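Local coordinates for poly-beta-1,6-N-acetyl-D-glucosamine export protein (Escherichia coli, PDB 4Y25) that exports the biofilm polysaccharide poly-beta-1,6-N-acetyl-D-glucosamine across the outer membrane, with this chain forming its C-terminal beta-barrel domain, at residues A[66-71]-A[87-92]; A[96-101]-A[116-121]; A[120-125]-A[156-161]. All blocks are in the same frame, centred on the assembly; numbering follows the deposited sequence.

Interaction 1. Residues A[66-71]-A[87-92]; sequences RDWLAG and ERVFNH
E87 pairs with W68 through both backbone groups. E87 N donates to W68 O at 2.7 Å. In return W68 N donates to E87 O at 3.1 Å, and D67 CA sends a C-H contact to that same oxygen. R88 follows and sits across from D67 as a non-hydrogen-bonded pair. Both side chains turn to the inside of the barrel and lie side by side, pointing the same way. CG of R88 is anti to its backbone N (chi1 -165°). A bend at chi2 sets CD alongside the carboxylate of D67. The charged ends meet only loosely. D67 OD2 is 3.7 Å from R88 NH1, a long salt bridge, and the two group planes are 63° apart. The strands concerned, 64-76 and 79-89, form one antiparallel beta hairpin in the wall of a 16-stranded outer-membrane barrel. M128 also touches the R88 side chain. V89 returns to the outer face of the wall, with W68. Its N donates to R66 O at 3.2 Å. Its CG2 lies in the plane of the W68 ring, at the edge, 3.5 Å from W68 CZ3. F51 of strand 45-55 also meets that indole, with the ring planes inclined by about 55°.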
# COMPACT_ATOMS: atom_id res chain seq x y z
N ARG A 66 -18.40 4.60 0.22
CA ARG A 66 -18.15 4.08 1.57
C ARG A 66 -18.09 2.55 1.59
O ARG A 66 -18.72 1.88 0.78
CB ARG A 66 -19.23 4.56 2.54
CG ARG A 66 -19.80 5.94 2.23
CD ARG A 66 -20.48 6.56 3.43
NE ARG A 66 -20.85 7.95 3.18
CZ ARG A 66 -20.59 8.96 4.01
NH1 ARG A 66 -19.97 8.74 5.16
NH2 ARG A 66 -20.97 10.19 3.69
N ASP A 67 -17.31 2.01 2.53
CA ASP A 67 -17.18 0.56 2.70
C ASP A 67 -17.52 0.14 4.12
O ASP A 67 -17.04 0.72 5.08
CB ASP A 67 -15.77 0.08 2.37
CG ASP A 67 -15.43 0.19 0.90
OD1 ASP A 67 -15.85 1.17 0.27
OD2 ASP A 67 -14.75 -0.72 0.38
N TRP A 68 -18.35 -0.89 4.24
CA TRP A 68 -18.53 -1.58 5.51
C TRP A 68 -18.00 -2.99 5.36
O TRP A 68 -18.43 -3.73 4.48
CB TRP A 68 -19.99 -1.58 5.94
CG TRP A 68 -20.48 -0.22 6.33
CD1 TRP A 68 -20.35 0.38 7.54
CD2 TRP A 68 -21.16 0.72 5.49
NE1 TRP A 68 -20.91 1.63 7.52
CE2 TRP A 68 -21.42 1.86 6.26
CE3 TRP A 68 -21.58 0.70 4.15
CZ2 TRP A 68 -22.08 2.98 5.75
CZ3 TRP A 68 -22.23 1.81 3.65
CH2 TRP A 68 -22.47 2.93 4.44
N LEU A 69 -17.05 -3.37 6.22
CA LEU A 69 -16.39 -4.65 6.08
C LEU A 69 -16.29 -5.42 7.38
O LEU A 69 -16.34 -4.85 8.47
CB LEU A 69 -14.99 -4.45 5.48
CG LEU A 69 -14.11 -3.35 6.07
CD1 LEU A 69 -13.13 -3.93 7.09
CD2 LEU A 69 -13.37 -2.61 4.97
N ALA A 70 -16.15 -6.74 7.25
CA ALA A 70 -15.98 -7.63 8.38
C ALA A 70 -15.26 -8.89 7.91
O ALA A 70 -15.48 -9.35 6.79
CB ALA A 70 -17.32 -7.98 9.01
N GLY A 71 -14.40 -9.44 8.75
CA GLY A 71 -13.66 -10.63 8.40
C GLY A 71 -12.98 -11.28 9.58
O GLY A 71 -13.06 -10.78 10.71
N GLU A 87 -19.24 -4.55 1.99
CA GLU A 87 -20.31 -4.02 1.16
C GLU A 87 -19.95 -2.60 0.74
O GLU A 87 -19.63 -1.75 1.58
CB GLU A 87 -21.64 -4.04 1.91
CG GLU A 87 -22.85 -4.27 1.01
CD GLU A 87 -22.68 -5.48 0.11
OE1 GLU A 87 -22.38 -6.58 0.62
OE2 GLU A 87 -22.83 -5.33 -1.12
N ARG A 88 -20.00 -2.33 -0.56
CA ARG A 88 -19.64 -1.02 -1.09
C ARG A 88 -20.85 -0.32 -1.68
O ARG A 88 -21.61 -0.90 -2.45
CB ARG A 88 -18.53 -1.15 -2.15
CG ARG A 88 -17.85 0.16 -2.48
CD ARG A 88 -16.33 0.02 -2.51
NE ARG A 88 -15.83 -0.50 -3.79
CZ ARG A 88 -14.54 -0.69 -4.05
NH1 ARG A 88 -13.62 -0.42 -3.13
NH2 ARG A 88 -14.17 -1.15 -5.24
N VAL A 89 -21.03 0.95 -1.30
CA VAL A 89 -22.17 1.72 -1.75
C VAL A 89 -21.74 2.91 -2.58
O VAL A 89 -20.74 3.57 -2.27
CB VAL A 89 -23.01 2.22 -0.55
CG1 VAL A 89 -24.34 2.79 -1.03
CG2 VAL A 89 -23.26 1.08 0.42
N PHE A 90 -22.49 3.18 -3.63
CA PHE A 90 -22.29 4.39 -4.40
C PHE A 90 -23.53 4.84 -5.17
O PHE A 90 -24.01 4.13 -6.05
CB PHE A 90 -21.15 4.22 -5.40
CG PHE A 90 -20.97 5.42 -6.24
CD1 PHE A 90 -20.22 6.48 -5.78
CD2 PHE A 90 -21.65 5.55 -7.45
CE1 PHE A 90 -20.09 7.62 -6.53
CE2 PHE A 90 -21.53 6.68 -8.19
CZ PHE A 90 -20.75 7.73 -7.73
N ASN A 91 -24.00 6.05 -4.88
CA ASN A 91 -25.17 6.64 -5.54
C ASN A 91 -26.38 5.71 -5.50
O ASN A 91 -26.93 5.35 -6.54
CB ASN A 91 -24.84 7.01 -7.00
CG ASN A 91 -25.91 7.88 -7.64
OD1 ASN A 91 -26.56 8.68 -6.97
ND2 ASN A 91 -26.09 7.72 -8.95
N HIS A 92 -26.76 5.32 -4.29
CA HIS A 92 -27.88 4.40 -4.06
C HIS A 92 -27.71 3.09 -4.83
O HIS A 92 -28.68 2.55 -5.36
CB HIS A 92 -29.21 5.06 -4.44
CG HIS A 92 -29.58 6.21 -3.56
ND1 HIS A 92 -29.09 7.49 -3.75
CD2 HIS A 92 -30.40 6.28 -2.48
CE1 HIS A 92 -29.59 8.29 -2.83
NE2 HIS A 92 -30.39 7.59 -2.05

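Interaction 2. Residues A[96-101]-A[116-121]; sequences PGARLS and LERLSH
A98 O is held by two groups of the facing strand. R118 N donates to A98 O at 2.6 Å, almost straight, with an N-H...O angle of 176°. E117 CA adds a C-H contact to A98 O at 3.4 Å. L116 O is served in the same way, by L100 N at 2.7 Å and by a C-H contact from R99 CA. L116 N completes that pair by donating to L100 O. The return bond from A98 N to R118 O is modelled too short to be trusted.

R99 and E117 form the non-hydrogen-bonded pair between the A98-R118 and L100-L116 pairs. Their side chains lie side by side on the inner face of the barrel, pointing the same way. They touch through the R99 chain: R99 CD is 4.1 Å from E117 OE2. A bend at chi3 (61°) sets the position of NE, which stays 5.4 Å from E117 OE2. The guanidinium instead makes salt bridges to E82 and E84.

A98, L100, L116 and R118 turn to the outer surface. L100 CB and L116 CB pack at 4.2 Å. The extended R118 chain runs by A98, with R118 NE 3.9 Å from A98 CB. Beyond the last pair, the CD1 methyl of L119 rests against P96 O.

The contact belongs to the hairpin of strands 94-105 and 110-118. Strand 79-89 continues the sheet beside 96-101, through backbone hydrogen bonds between G97 and A86 and between R99 and E84. Strand 134-144 continues it beyond 116-118, through backbone hydrogen bonding between E117 and S136.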
# COMPACT_ATOMS: atom_id res chain seq x y z
N PRO A 96 -21.28 -6.03 -3.91
CA PRO A 96 -20.58 -6.90 -2.96
C PRO A 96 -19.06 -6.93 -3.13
O PRO A 96 -18.55 -6.64 -4.21
CB PRO A 96 -21.17 -8.27 -3.28
CG PRO A 96 -21.49 -8.21 -4.71
CD PRO A 96 -21.98 -6.81 -4.95
N GLY A 97 -18.36 -7.29 -2.06
CA GLY A 97 -16.91 -7.34 -2.08
C GLY A 97 -16.30 -8.30 -1.06
O GLY A 97 -16.79 -8.41 0.06
N ALA A 98 -15.23 -8.98 -1.45
CA ALA A 98 -14.57 -9.93 -0.57
C ALA A 98 -13.06 -9.99 -0.80
O ALA A 98 -12.57 -9.76 -1.91
CB ALA A 98 -15.17 -11.32 -0.75
N ARG A 99 -12.31 -10.31 0.25
CA ARG A 99 -10.86 -10.44 0.13
C ARG A 99 -10.34 -11.69 0.83
O ARG A 99 -10.74 -12.01 1.95
CB ARG A 99 -10.17 -9.20 0.69
CG ARG A 99 -8.65 -9.26 0.61
CD ARG A 99 -8.02 -7.93 1.00
NE ARG A 99 -8.36 -7.54 2.36
CZ ARG A 99 -7.74 -8.01 3.44
NH1 ARG A 99 -6.76 -8.89 3.32
NH2 ARG A 99 -8.12 -7.61 4.65
N LEU A 100 -9.44 -12.40 0.16
CA LEU A 100 -8.76 -13.54 0.75
C LEU A 100 -7.26 -13.38 0.55
O LEU A 100 -6.79 -13.18 -0.56
CB LEU A 100 -9.24 -14.85 0.12
CG LEU A 100 -8.53 -16.11 0.62
CD1 LEU A 100 -8.77 -16.31 2.12
CD2 LEU A 100 -8.97 -17.34 -0.16
N SER A 101 -6.51 -13.47 1.65
CA SER A 101 -5.07 -13.25 1.58
C SER A 101 -4.32 -14.02 2.66
O SER A 101 -4.90 -14.41 3.68
CB SER A 101 -4.76 -11.76 1.69
OG SER A 101 -5.31 -11.22 2.87
N LEU A 116 -6.40 -12.67 -2.99
CA LEU A 116 -7.56 -12.57 -3.87
C LEU A 116 -8.49 -11.45 -3.43
O LEU A 116 -8.76 -11.30 -2.24
CB LEU A 116 -8.35 -13.87 -3.89
CG LEU A 116 -7.74 -15.07 -4.58
CD1 LEU A 116 -8.71 -16.21 -4.43
CD2 LEU A 116 -7.49 -14.73 -6.03
N GLU A 117 -8.99 -10.67 -4.39
CA GLU A 117 -9.89 -9.57 -4.04
C GLU A 117 -11.06 -9.38 -5.01
O GLU A 117 -10.91 -9.51 -6.23
CB GLU A 117 -9.11 -8.25 -3.92
CG GLU A 117 -7.62 -8.39 -3.60
CD GLU A 117 -7.03 -7.15 -2.95
OE1 GLU A 117 -7.69 -6.09 -2.97
OE2 GLU A 117 -5.91 -7.24 -2.41
N ARG A 118 -12.22 -9.10 -4.43
CA ARG A 118 -13.34 -8.49 -5.13
C ARG A 118 -13.97 -7.51 -4.14
O ARG A 118 -14.11 -7.84 -2.97
CB ARG A 118 -14.35 -9.55 -5.61
CG ARG A 118 -15.31 -10.07 -4.54
CD ARG A 118 -16.54 -10.76 -5.11
NE ARG A 118 -17.06 -11.77 -4.18
CZ ARG A 118 -18.24 -12.36 -4.30
NH1 ARG A 118 -19.05 -12.04 -5.30
NH2 ARG A 118 -18.63 -13.26 -3.41
N LEU A 119 -14.24 -6.28 -4.54
CA LEU A 119 -13.66 -5.68 -5.73
C LEU A 119 -12.22 -5.29 -5.40
O LEU A 119 -11.88 -5.12 -4.22
CB LEU A 119 -14.45 -4.46 -6.19
CG LEU A 119 -15.98 -4.52 -6.23
CD1 LEU A 119 -16.59 -4.16 -4.87
CD2 LEU A 119 -16.51 -3.59 -7.30
N SER A 120 -11.38 -5.15 -6.41
CA SER A 120 -9.97 -4.88 -6.18
C SER A 120 -9.68 -3.39 -6.06
O SER A 120 -10.31 -2.57 -6.73
CB SER A 120 -9.13 -5.48 -7.30
OG SER A 120 -7.75 -5.27 -7.06
N HIS A 121 -8.73 -3.04 -5.20
CA HIS A 121 -8.27 -1.67 -5.07
C HIS A 121 -7.24 -1.36 -6.15
O HIS A 121 -6.87 -0.21 -6.36
CB HIS A 121 -7.68 -1.42 -3.68
CG HIS A 121 -8.58 -1.81 -2.56
ND1 HIS A 121 -9.78 -1.18 -2.30
CD2 HIS A 121 -8.46 -2.78 -1.62
CE1 HIS A 121 -10.35 -1.73 -1.26
NE2 HIS A 121 -9.58 -2.71 -0.82

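Interaction 3. Residues A[120-125]-A[156-161]; sequences SHRVPL and AFTDFS
V123 and F160 make the main apolar contact, reaching toward each other tip to tip. V123 CG2 sits over one face of the F160 ring, 3.9 Å from its centroid and 20° off the ring normal. This is a CH-pi contact, offset toward the rim. CG2 lies anti to the V123 carbonyl carbon, while CG1, anti to the backbone N (chi1 167°), reaches the same F160 CE2 at 3.9 Å. P124 meets the ring differently. Its CD comes in at the edge, near the ring plane, 4.0 Å from F160 CE2. A further methyl pair, V123 CG2 and T158 CG2, is 4.1 Å apart.

R122 contributes through the aliphatic part of its chain. R122 CB lies 3.9 Å from T158 OG1, and R122 CD is equally close to A156 CB. The guanidinium lies oblique to that methyl. It has a weak, long ion pair with E168 of strand 165-179.

No hydrogen bond joins the two segments. Within 120-125, R122 N donates to S120 OG at 3.0 Å, forming an ST turn. S120 OG is also bonded to S136 OG, which ties the turn to strand 134-144.

Outside the two segments, the ring of Y203 lies about parallel to that of F160, and it also touches P124. The connection between strands 110-118 and 134-144 packs on A156, T158 and F160, inward-facing side chains of strand 149-160. The loop folds inward against the barrel wall, much as inward-folded loops do in classical porins.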
# COMPACT_ATOMS: atom_id res chain seq x y z
N SER A 120 -11.38 -5.15 -6.41
CA SER A 120 -9.97 -4.88 -6.18
C SER A 120 -9.68 -3.39 -6.06
O SER A 120 -10.31 -2.57 -6.73
CB SER A 120 -9.13 -5.48 -7.30
OG SER A 120 -7.75 -5.27 -7.06
N HIS A 121 -8.73 -3.04 -5.20
CA HIS A 121 -8.27 -1.67 -5.07
C HIS A 121 -7.24 -1.36 -6.15
O HIS A 121 -6.87 -0.21 -6.36
CB HIS A 121 -7.68 -1.42 -3.68
CG HIS A 121 -8.58 -1.81 -2.56
ND1 HIS A 121 -9.78 -1.18 -2.30
CD2 HIS A 121 -8.46 -2.78 -1.62
CE1 HIS A 121 -10.35 -1.73 -1.26
NE2 HIS A 121 -9.58 -2.71 -0.82
N ARG A 122 -6.79 -2.41 -6.83
CA ARG A 122 -5.83 -2.27 -7.92
C ARG A 122 -6.51 -1.63 -9.13
O ARG A 122 -5.85 -1.22 -10.09
CB ARG A 122 -5.23 -3.62 -8.29
CG ARG A 122 -4.09 -4.05 -7.37
CD ARG A 122 -2.86 -4.44 -8.17
NE ARG A 122 -1.63 -4.39 -7.37
CZ ARG A 122 -0.92 -3.29 -7.17
NH1 ARG A 122 -1.31 -2.14 -7.71
NH2 ARG A 122 0.19 -3.33 -6.44
N VAL A 123 -7.84 -1.55 -9.08
CA VAL A 123 -8.60 -0.69 -9.98
C VAL A 123 -8.57 0.73 -9.43
O VAL A 123 -8.91 0.94 -8.27
CB VAL A 123 -10.06 -1.18 -10.11
CG1 VAL A 123 -10.92 -0.12 -10.80
CG2 VAL A 123 -10.13 -2.50 -10.86
N PRO A 124 -8.15 1.70 -10.26
CA PRO A 124 -8.13 3.12 -9.85
C PRO A 124 -9.48 3.50 -9.24
O PRO A 124 -10.50 3.34 -9.91
CB PRO A 124 -7.84 3.87 -11.16
CG PRO A 124 -8.13 2.87 -12.26
CD PRO A 124 -7.79 1.54 -11.67
N LEU A 125 -9.49 3.98 -8.00
CA LEU A 125 -10.69 3.93 -7.16
C LEU A 125 -11.96 4.61 -7.65
O LEU A 125 -12.99 4.47 -7.00
CB LEU A 125 -10.40 4.46 -5.75
CG LEU A 125 -9.93 3.32 -4.83
CD1 LEU A 125 -8.41 3.11 -4.78
CD2 LEU A 125 -10.53 3.50 -3.44
N ALA A 156 0.69 -8.97 -10.12
CA ALA A 156 -0.76 -9.00 -9.95
C ALA A 156 -1.48 -8.94 -11.29
O ALA A 156 -1.07 -8.20 -12.19
CB ALA A 156 -1.20 -7.85 -9.06
N PHE A 157 -2.54 -9.72 -11.41
CA PHE A 157 -3.39 -9.69 -12.59
C PHE A 157 -4.76 -9.15 -12.20
O PHE A 157 -5.29 -9.50 -11.14
CB PHE A 157 -3.50 -11.09 -13.21
CG PHE A 157 -2.18 -11.80 -13.36
CD1 PHE A 157 -1.41 -11.63 -14.51
CD2 PHE A 157 -1.70 -12.64 -12.37
CE1 PHE A 157 -0.20 -12.29 -14.65
CE2 PHE A 157 -0.49 -13.29 -12.51
CZ PHE A 157 0.26 -13.12 -13.65
N THR A 158 -5.33 -8.27 -13.02
CA THR A 158 -6.61 -7.64 -12.70
C THR A 158 -7.56 -7.62 -13.88
O THR A 158 -7.22 -7.12 -14.95
CB THR A 158 -6.41 -6.19 -12.20
OG1 THR A 158 -5.37 -6.15 -11.21
CG2 THR A 158 -7.70 -5.66 -11.60
N ASP A 159 -8.77 -8.14 -13.68
CA ASP A 159 -9.79 -8.16 -14.72
C ASP A 159 -10.85 -7.09 -14.48
O ASP A 159 -11.57 -7.13 -13.49
CB ASP A 159 -10.45 -9.54 -14.80
CG ASP A 159 -10.69 -9.99 -16.22
OD1 ASP A 159 -9.93 -9.57 -17.12
OD2 ASP A 159 -11.63 -10.77 -16.45
N PHE A 160 -10.93 -6.12 -15.40
CA PHE A 160 -11.88 -5.02 -15.29
C PHE A 160 -13.22 -5.41 -15.91
O PHE A 160 -13.28 -6.31 -16.75
CB PHE A 160 -11.34 -3.76 -15.96
CG PHE A 160 -10.18 -3.12 -15.25
CD1 PHE A 160 -9.00 -3.81 -15.04
CD2 PHE A 160 -10.26 -1.80 -14.82
CE1 PHE A 160 -7.93 -3.22 -14.39
CE2 PHE A 160 -9.19 -1.20 -14.17
CZ PHE A 160 -8.03 -1.91 -13.96
N SER A 161 -14.29 -4.72 -15.52
CA SER A 161 -15.62 -5.02 -16.05
C SER A 161 -15.83 -4.40 -17.43
O SER A 161 -16.95 -4.36 -17.94
CB SER A 161 -16.71 -4.53 -15.09
OG SER A 161 -16.71 -3.12 -15.00

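Interactions 1 and 2 each join the two strands of one hairpin, and strands 79-89 and 94-105 put these hairpins side by side in the barrel wall. Both rest on backbone hydrogen bonds. In both, charged chains (D67, R88, R99, E117) turn inward, and W68, V89, L100 and L116 outward. Interaction 1 is a surface contact, and interaction 2 is partly buried. Interaction 3 is buried and differs in kind, since a loop packs on a strand through mostly apolar side-chain contacts. It starts on S120 and H121, where interaction 2 ends. Inside the barrel R88 packs on L119, and R88 NH1 lies 4.0 Å from H121 CE1, which brings interaction 1 to the same loop.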